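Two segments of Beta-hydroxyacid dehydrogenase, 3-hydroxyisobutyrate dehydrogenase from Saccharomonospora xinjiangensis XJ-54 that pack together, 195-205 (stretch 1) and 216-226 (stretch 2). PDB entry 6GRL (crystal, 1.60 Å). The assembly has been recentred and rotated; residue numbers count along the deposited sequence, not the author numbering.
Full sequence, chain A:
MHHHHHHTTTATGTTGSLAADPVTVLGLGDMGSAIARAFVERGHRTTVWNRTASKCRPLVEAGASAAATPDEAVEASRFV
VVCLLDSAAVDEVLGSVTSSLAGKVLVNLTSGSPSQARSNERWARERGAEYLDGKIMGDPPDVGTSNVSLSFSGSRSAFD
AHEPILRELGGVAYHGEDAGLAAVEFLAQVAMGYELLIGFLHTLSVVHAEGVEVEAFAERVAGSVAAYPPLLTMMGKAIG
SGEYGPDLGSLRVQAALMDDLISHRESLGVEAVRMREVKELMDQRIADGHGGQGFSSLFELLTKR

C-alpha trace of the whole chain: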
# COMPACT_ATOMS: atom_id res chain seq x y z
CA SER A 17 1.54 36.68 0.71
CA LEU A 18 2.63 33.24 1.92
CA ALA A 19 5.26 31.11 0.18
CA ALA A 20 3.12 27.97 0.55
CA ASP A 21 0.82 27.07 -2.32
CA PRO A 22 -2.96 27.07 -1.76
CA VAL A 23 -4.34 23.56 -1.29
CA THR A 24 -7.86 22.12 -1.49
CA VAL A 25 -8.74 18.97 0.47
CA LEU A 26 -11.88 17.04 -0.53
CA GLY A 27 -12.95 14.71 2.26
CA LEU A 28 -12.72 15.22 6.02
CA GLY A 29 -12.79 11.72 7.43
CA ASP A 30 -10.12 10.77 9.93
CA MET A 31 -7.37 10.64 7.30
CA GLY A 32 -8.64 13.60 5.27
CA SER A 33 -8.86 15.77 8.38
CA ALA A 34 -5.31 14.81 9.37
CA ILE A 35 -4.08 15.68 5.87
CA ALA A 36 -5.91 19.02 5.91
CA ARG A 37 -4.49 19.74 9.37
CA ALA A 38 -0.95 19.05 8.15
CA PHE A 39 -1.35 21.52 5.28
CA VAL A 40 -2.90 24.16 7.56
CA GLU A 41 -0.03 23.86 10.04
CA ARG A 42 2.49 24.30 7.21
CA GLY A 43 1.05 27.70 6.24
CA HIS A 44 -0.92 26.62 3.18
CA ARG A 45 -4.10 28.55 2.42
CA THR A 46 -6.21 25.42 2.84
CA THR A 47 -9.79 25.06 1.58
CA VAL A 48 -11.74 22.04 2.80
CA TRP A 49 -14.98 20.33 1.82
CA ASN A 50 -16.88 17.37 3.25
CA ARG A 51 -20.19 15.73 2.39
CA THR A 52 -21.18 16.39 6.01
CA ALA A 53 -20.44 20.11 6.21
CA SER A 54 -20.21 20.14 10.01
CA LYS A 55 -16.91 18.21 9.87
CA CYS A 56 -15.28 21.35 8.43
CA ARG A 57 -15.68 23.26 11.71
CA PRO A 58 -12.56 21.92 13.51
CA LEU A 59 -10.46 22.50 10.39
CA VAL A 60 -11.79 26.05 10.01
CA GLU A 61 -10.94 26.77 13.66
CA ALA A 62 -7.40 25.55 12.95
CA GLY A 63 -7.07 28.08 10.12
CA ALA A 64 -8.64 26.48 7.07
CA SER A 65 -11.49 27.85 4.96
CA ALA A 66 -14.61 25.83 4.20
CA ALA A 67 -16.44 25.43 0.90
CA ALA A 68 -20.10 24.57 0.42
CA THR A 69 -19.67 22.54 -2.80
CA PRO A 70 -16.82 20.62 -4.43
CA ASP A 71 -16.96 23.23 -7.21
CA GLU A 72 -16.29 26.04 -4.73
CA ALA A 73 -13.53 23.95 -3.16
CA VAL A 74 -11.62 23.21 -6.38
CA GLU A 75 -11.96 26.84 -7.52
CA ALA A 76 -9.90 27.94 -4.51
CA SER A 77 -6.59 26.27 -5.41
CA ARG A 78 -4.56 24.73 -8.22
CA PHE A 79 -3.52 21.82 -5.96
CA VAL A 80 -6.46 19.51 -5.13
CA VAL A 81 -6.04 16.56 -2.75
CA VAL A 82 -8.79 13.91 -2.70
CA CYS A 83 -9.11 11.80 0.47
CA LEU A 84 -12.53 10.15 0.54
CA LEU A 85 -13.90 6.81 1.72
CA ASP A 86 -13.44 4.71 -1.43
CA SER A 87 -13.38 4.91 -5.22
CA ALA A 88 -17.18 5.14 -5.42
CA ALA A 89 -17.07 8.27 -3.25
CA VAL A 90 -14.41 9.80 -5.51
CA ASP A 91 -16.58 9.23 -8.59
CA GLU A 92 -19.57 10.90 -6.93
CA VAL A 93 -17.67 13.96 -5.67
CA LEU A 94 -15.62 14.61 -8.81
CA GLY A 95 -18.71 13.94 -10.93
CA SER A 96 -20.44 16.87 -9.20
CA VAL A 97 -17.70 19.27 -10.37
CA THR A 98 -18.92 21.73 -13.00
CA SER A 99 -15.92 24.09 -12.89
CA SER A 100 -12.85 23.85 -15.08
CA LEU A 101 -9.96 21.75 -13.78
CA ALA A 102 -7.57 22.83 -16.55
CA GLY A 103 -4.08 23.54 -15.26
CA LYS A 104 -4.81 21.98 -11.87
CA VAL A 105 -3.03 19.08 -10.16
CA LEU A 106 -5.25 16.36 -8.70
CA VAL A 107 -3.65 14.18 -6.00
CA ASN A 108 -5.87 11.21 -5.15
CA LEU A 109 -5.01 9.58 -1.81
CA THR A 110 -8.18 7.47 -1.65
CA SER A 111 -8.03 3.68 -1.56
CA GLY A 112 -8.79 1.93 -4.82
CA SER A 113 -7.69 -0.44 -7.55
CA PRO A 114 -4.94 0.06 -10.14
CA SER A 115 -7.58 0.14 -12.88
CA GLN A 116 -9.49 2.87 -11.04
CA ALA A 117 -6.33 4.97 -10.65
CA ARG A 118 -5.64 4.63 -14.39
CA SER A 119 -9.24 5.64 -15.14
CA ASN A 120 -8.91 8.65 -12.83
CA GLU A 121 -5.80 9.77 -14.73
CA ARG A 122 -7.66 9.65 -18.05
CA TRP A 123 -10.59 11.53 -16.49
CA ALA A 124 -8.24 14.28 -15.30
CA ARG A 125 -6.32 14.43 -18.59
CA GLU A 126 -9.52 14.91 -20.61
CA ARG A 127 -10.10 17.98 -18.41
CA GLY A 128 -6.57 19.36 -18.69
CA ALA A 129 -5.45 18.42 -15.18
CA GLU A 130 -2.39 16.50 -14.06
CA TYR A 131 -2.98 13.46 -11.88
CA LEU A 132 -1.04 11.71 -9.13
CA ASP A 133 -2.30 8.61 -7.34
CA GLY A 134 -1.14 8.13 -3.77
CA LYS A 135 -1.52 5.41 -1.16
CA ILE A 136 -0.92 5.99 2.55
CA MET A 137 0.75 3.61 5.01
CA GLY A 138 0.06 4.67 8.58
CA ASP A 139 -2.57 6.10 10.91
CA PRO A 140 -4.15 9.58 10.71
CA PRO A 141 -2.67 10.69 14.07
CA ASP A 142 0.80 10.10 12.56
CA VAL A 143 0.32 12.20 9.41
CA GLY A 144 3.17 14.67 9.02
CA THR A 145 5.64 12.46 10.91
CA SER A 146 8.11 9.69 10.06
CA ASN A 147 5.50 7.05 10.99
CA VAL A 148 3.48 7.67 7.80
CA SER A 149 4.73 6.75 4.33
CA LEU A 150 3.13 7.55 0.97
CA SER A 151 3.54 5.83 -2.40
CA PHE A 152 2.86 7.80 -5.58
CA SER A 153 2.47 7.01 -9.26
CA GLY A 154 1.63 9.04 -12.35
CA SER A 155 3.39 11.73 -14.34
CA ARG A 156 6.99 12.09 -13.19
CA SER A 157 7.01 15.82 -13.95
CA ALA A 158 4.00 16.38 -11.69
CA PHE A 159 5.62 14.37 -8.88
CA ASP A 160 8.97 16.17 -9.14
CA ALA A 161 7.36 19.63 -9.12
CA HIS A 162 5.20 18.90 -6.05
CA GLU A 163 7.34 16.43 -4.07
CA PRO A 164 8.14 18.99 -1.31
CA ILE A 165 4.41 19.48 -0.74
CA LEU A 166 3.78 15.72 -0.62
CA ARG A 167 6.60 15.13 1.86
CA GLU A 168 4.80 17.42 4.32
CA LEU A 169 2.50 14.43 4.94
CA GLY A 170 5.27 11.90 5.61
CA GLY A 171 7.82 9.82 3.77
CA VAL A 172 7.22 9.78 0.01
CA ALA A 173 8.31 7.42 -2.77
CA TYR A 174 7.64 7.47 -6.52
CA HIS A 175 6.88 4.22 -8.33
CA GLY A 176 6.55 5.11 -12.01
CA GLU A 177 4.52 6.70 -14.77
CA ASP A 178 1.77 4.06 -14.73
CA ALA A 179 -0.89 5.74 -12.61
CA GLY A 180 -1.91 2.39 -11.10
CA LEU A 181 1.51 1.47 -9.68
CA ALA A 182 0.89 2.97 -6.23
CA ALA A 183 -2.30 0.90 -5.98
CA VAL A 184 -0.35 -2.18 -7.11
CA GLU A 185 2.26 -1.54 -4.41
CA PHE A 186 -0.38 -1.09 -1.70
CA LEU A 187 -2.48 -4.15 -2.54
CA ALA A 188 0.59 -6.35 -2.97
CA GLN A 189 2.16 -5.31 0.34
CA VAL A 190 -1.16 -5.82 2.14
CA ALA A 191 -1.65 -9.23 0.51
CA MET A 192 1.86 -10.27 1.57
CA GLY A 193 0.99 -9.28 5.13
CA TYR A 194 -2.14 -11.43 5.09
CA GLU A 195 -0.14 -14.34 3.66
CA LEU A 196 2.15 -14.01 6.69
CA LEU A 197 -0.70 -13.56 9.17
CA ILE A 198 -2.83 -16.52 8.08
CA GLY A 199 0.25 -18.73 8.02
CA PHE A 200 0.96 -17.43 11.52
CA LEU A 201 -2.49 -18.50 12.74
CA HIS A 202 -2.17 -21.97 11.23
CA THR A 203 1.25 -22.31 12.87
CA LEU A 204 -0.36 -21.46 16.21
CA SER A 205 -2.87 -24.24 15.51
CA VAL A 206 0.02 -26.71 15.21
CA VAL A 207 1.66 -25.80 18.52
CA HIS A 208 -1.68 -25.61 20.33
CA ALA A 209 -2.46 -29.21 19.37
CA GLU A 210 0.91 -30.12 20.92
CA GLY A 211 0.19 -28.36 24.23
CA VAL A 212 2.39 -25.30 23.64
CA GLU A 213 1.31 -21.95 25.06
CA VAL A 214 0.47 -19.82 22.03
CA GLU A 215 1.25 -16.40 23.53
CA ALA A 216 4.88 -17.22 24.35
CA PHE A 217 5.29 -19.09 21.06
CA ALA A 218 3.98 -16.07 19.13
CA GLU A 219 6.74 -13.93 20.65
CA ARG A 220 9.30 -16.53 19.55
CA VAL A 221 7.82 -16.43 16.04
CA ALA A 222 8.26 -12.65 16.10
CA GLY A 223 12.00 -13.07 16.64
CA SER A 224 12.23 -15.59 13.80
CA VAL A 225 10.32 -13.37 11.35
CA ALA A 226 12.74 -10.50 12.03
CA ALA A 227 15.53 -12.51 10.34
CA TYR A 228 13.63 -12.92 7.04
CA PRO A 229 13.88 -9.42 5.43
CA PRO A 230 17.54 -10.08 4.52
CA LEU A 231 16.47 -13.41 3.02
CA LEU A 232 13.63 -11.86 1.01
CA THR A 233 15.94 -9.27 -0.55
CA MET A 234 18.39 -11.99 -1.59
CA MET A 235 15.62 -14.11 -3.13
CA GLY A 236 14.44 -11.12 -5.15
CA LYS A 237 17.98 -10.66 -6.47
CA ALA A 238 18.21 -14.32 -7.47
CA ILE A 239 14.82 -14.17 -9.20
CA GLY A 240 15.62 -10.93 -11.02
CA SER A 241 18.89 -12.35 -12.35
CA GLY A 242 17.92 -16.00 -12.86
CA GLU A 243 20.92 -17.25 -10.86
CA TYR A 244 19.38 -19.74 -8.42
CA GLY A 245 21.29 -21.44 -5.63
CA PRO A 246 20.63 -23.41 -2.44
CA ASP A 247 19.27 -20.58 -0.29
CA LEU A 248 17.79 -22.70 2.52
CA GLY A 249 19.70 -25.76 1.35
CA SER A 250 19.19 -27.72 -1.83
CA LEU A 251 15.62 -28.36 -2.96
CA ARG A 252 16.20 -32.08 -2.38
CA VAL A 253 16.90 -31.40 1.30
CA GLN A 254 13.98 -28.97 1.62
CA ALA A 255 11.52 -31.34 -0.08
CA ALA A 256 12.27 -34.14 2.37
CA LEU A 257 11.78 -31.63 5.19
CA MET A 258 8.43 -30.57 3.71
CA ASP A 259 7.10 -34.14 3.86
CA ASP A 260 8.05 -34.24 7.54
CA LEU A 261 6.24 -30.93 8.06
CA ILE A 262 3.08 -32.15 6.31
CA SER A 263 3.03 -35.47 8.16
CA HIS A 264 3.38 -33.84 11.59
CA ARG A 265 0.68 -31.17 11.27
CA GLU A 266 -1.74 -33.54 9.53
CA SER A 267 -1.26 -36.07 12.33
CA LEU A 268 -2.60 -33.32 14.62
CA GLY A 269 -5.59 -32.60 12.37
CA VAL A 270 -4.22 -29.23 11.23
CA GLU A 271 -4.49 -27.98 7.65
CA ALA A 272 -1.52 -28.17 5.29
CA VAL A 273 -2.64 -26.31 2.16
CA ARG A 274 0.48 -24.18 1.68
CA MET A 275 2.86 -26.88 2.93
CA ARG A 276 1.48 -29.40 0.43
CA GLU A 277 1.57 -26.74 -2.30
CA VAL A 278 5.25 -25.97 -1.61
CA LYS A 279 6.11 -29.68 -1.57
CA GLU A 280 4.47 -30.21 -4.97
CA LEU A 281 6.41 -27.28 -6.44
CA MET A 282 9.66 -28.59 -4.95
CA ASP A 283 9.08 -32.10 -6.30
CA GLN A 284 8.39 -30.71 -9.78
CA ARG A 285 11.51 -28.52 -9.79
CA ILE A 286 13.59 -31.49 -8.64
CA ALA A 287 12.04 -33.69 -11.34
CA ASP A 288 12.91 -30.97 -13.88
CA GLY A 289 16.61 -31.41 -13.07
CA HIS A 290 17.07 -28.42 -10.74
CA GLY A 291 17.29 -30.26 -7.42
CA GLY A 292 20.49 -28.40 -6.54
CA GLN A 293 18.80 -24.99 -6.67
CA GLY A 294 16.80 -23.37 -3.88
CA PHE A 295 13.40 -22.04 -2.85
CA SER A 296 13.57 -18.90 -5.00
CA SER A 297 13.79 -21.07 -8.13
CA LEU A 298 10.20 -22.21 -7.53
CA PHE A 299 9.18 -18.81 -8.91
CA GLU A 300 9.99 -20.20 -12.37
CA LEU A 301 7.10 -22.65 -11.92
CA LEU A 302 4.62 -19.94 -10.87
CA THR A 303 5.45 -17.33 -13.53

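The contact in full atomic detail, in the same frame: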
# COMPACT_ATOMS: atom_id res chain seq x y z
N GLU A 195 -0.79 -13.04 3.83
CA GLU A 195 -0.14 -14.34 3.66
C GLU A 195 0.63 -14.72 4.93
O GLU A 195 0.53 -15.86 5.41
CB GLU A 195 0.81 -14.32 2.46
CG GLU A 195 0.19 -13.97 1.12
CD GLU A 195 -0.52 -15.14 0.46
OE1 GLU A 195 -0.43 -16.27 0.97
OE2 GLU A 195 -1.15 -14.91 -0.60
N LEU A 196 1.40 -13.78 5.46
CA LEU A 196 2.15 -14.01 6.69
C LEU A 196 1.22 -14.28 7.87
O LEU A 196 1.46 -15.18 8.68
CB LEU A 196 3.05 -12.80 6.98
CG LEU A 196 4.05 -12.79 8.13
CD1 LEU A 196 5.18 -11.83 7.80
CD2 LEU A 196 3.41 -12.39 9.45
N LEU A 197 0.14 -13.50 7.97
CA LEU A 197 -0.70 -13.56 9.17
C LEU A 197 -1.54 -14.83 9.22
O LEU A 197 -1.73 -15.40 10.29
CB LEU A 197 -1.59 -12.32 9.23
CG LEU A 197 -0.89 -11.00 9.58
CD1 LEU A 197 -1.82 -9.83 9.34
CD2 LEU A 197 -0.40 -11.01 11.02
N ILE A 198 -2.05 -15.29 8.07
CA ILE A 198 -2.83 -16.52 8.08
C ILE A 198 -1.93 -17.73 8.28
O ILE A 198 -2.30 -18.69 8.96
CB ILE A 198 -3.69 -16.64 6.81
CG1 ILE A 198 -4.69 -17.79 6.94
CG2 ILE A 198 -2.83 -16.82 5.56
CD1 ILE A 198 -5.64 -17.66 8.11
N GLY A 199 -0.72 -17.70 7.71
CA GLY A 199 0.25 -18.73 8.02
C GLY A 199 0.64 -18.73 9.48
O GLY A 199 0.88 -19.78 10.07
N PHE A 200 0.68 -17.54 10.09
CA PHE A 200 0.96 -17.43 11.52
C PHE A 200 -0.13 -18.11 12.34
O PHE A 200 0.17 -18.87 13.28
CB PHE A 200 1.08 -15.95 11.89
CG PHE A 200 1.07 -15.67 13.36
CD1 PHE A 200 2.11 -16.10 14.17
CD2 PHE A 200 0.03 -14.96 13.94
CE1 PHE A 200 2.10 -15.84 15.53
CE2 PHE A 200 0.01 -14.70 15.29
CZ PHE A 200 1.05 -15.14 16.09
N LEU A 201 -1.40 -17.88 12.00
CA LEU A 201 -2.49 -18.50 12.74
C LEU A 201 -2.46 -20.01 12.62
O LEU A 201 -2.62 -20.73 13.62
CB LEU A 201 -3.84 -17.95 12.26
CG LEU A 201 -4.17 -16.50 12.61
CD1 LEU A 201 -5.63 -16.22 12.33
CD2 LEU A 201 -3.82 -16.19 14.06
N HIS A 202 -2.25 -20.53 11.41
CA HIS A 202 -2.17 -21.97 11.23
C HIS A 202 -0.99 -22.57 11.99
O HIS A 202 -1.08 -23.69 12.50
CB HIS A 202 -2.07 -22.32 9.74
CG HIS A 202 -3.31 -21.99 8.97
ND1 HIS A 202 -4.57 -22.33 9.39
CD2 HIS A 202 -3.48 -21.34 7.79
CE1 HIS A 202 -5.47 -21.91 8.52
NE2 HIS A 202 -4.83 -21.31 7.53
N THR A 203 0.12 -21.84 12.08
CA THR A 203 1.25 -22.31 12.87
C THR A 203 0.89 -22.38 14.35
O THR A 203 1.29 -23.31 15.06
CB THR A 203 2.46 -21.40 12.66
OG1 THR A 203 2.74 -21.30 11.26
CG2 THR A 203 3.69 -21.95 13.38
N LEU A 204 0.12 -21.40 14.84
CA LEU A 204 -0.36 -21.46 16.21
C LEU A 204 -1.26 -22.67 16.43
O LEU A 204 -1.25 -23.27 17.51
CB LEU A 204 -1.12 -20.17 16.56
CG LEU A 204 -0.33 -18.86 16.55
CD1 LEU A 204 -1.24 -17.70 16.92
CD2 LEU A 204 0.86 -18.93 17.50
N SER A 205 -2.03 -23.04 15.41
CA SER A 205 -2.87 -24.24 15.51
C SER A 205 -2.01 -25.48 15.72
O SER A 205 -2.40 -26.38 16.48
CB SER A 205 -3.73 -24.39 14.26
OG SER A 205 -4.62 -23.30 14.11
N ALA A 216 3.42 -17.21 24.32
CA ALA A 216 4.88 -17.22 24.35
C ALA A 216 5.46 -17.66 23.02
O ALA A 216 6.48 -17.13 22.57
CB ALA A 216 5.37 -18.13 25.48
N PHE A 217 4.81 -18.63 22.36
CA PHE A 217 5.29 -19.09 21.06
C PHE A 217 5.19 -17.99 20.01
O PHE A 217 6.05 -17.88 19.13
CB PHE A 217 4.52 -20.33 20.62
CG PHE A 217 4.86 -20.79 19.23
CD1 PHE A 217 6.05 -21.46 18.99
CD2 PHE A 217 4.00 -20.56 18.17
CE1 PHE A 217 6.37 -21.89 17.72
CE2 PHE A 217 4.32 -20.99 16.90
CZ PHE A 217 5.51 -21.66 16.67
N ALA A 218 4.13 -17.17 20.08
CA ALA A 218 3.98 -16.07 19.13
C ALA A 218 5.13 -15.08 19.25
O ALA A 218 5.61 -14.55 18.24
CB ALA A 218 2.64 -15.37 19.35
N GLU A 219 5.60 -14.82 20.47
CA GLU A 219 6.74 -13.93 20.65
C GLU A 219 8.02 -14.55 20.08
O GLU A 219 8.88 -13.82 19.58
CB GLU A 219 6.92 -13.59 22.12
CG GLU A 219 7.86 -12.42 22.37
CD GLU A 219 7.79 -11.92 23.80
OE1 GLU A 219 7.08 -12.53 24.62
OE2 GLU A 219 8.46 -10.90 24.10
N ARG A 220 8.15 -15.88 20.16
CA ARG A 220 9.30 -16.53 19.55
C ARG A 220 9.21 -16.50 18.03
O ARG A 220 10.24 -16.39 17.35
CB ARG A 220 9.42 -17.97 20.06
CG ARG A 220 9.74 -18.06 21.55
CD ARG A 220 10.22 -19.44 21.95
NE ARG A 220 9.20 -20.46 21.74
CZ ARG A 220 8.21 -20.73 22.59
NH1 ARG A 220 7.33 -21.68 22.31
NH2 ARG A 220 8.10 -20.04 23.72
N VAL A 221 8.00 -16.59 17.48
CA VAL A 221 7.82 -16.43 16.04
C VAL A 221 8.23 -15.03 15.61
O VAL A 221 8.84 -14.84 14.55
CB VAL A 221 6.36 -16.74 15.64
CG1 VAL A 221 6.10 -16.35 14.19
CG2 VAL A 221 6.05 -18.20 15.87
N ALA A 222 7.91 -14.03 16.43
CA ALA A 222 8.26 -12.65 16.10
C ALA A 222 9.76 -12.49 15.92
O ALA A 222 10.22 -11.79 15.01
CB ALA A 222 7.75 -11.71 17.19
N GLY A 223 10.56 -13.13 16.79
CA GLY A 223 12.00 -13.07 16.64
C GLY A 223 12.50 -13.78 15.40
O GLY A 223 13.48 -13.35 14.78
N SER A 224 11.83 -14.87 15.01
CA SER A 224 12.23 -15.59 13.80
C SER A 224 11.90 -14.79 12.55
O SER A 224 12.69 -14.77 11.60
CB SER A 224 11.55 -16.96 13.76
OG SER A 224 11.79 -17.61 12.52
N VAL A 225 10.73 -14.14 12.53
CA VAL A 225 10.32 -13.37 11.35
C VAL A 225 11.27 -12.20 11.10
O VAL A 225 11.51 -11.82 9.95
CB VAL A 225 8.86 -12.90 11.53
CG1 VAL A 225 8.47 -11.89 10.45
CG2 VAL A 225 7.92 -14.09 11.50
N ALA A 226 11.85 -11.64 12.17
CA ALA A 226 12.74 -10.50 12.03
C ALA A 226 13.99 -10.83 11.21
O ALA A 226 14.62 -9.91 10.68
CB ALA A 226 13.15 -9.98 13.40

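Two helices can pack together without a single hydrogen bond between them, and the helices within residues 195-205 and 216-226 do so while keeping their axes 10.8 Å apart at closest approach. Bulky side chains span that gap, and in each touching pair of residues the closest atoms are carbons. The N-to-C directions of the helices differ by 135°, so the chains run in roughly opposing senses, and Leu 196, Phe 200 and Leu 204 find their nearest backbone neighbours in Val 225, Val 221 and Ala 218. The CA-CA distances narrow along this series, from 9.4 Å between Leu 196 CA and Val 225 CA to 7.5 Å between Leu 204 CA and Ala 218 CA.

The general principle is that apolar side chains fill the space between helices. Ala 218 lies where the backbones are nearest, and its methyl points toward the first helix; small as it is, it leaves room there for the tip of the Phe 200 ring, whose CZ lies 3.6 Å from Ala 218 CB, with the methyl at the ring edge. The CA-to-CB bond of Phe 200 points sideways, but with chi1 in the t well the ring carries the side chain nearer its partners. Its CD1 also lies 4.0 Å from Val 221 CG1, so one ring touches residues on successive turns of the second helix.

Phe 217 answers from the other side. Its CA-to-CB bond points toward the first helix, and its ring presents an edge to two neighbours: CE2 is 3.7 Å from Thr 203 CG2, and CD2 is 3.6 Å from Leu 204 CD2. Leu 204, like Phe 200, starts out sideways and comes nearer at its end; the same CD2 lies 4.4 Å from Ala 218 CB.

Thr 203 shows how a polar residue can serve an apolar contact. Its OG1 donates a hydrogen bond to Gly 199 O at 2.7 Å, satisfying the hydroxyl within its own helix, while the methyl CG2 meets the phenylalanine.

Toward the wider end the packing thins. Leu 196 and Val 225 both point toward the opposing helix, yet their closest atoms, Leu 196 CD1 and Val 225 CG1, are 4.2 Å apart.

Only 293 Å² is buried, both sides summed, with Phe 217 and Phe 200 contributing 55 and 52 Å². Backbone hydrogen bonds, such as Leu 204 N to Phe 200 O at 3.0 Å and Val 221 N to Phe 217 O at 2.9 Å, maintain each helix separately, leaving apolar side chains to join them.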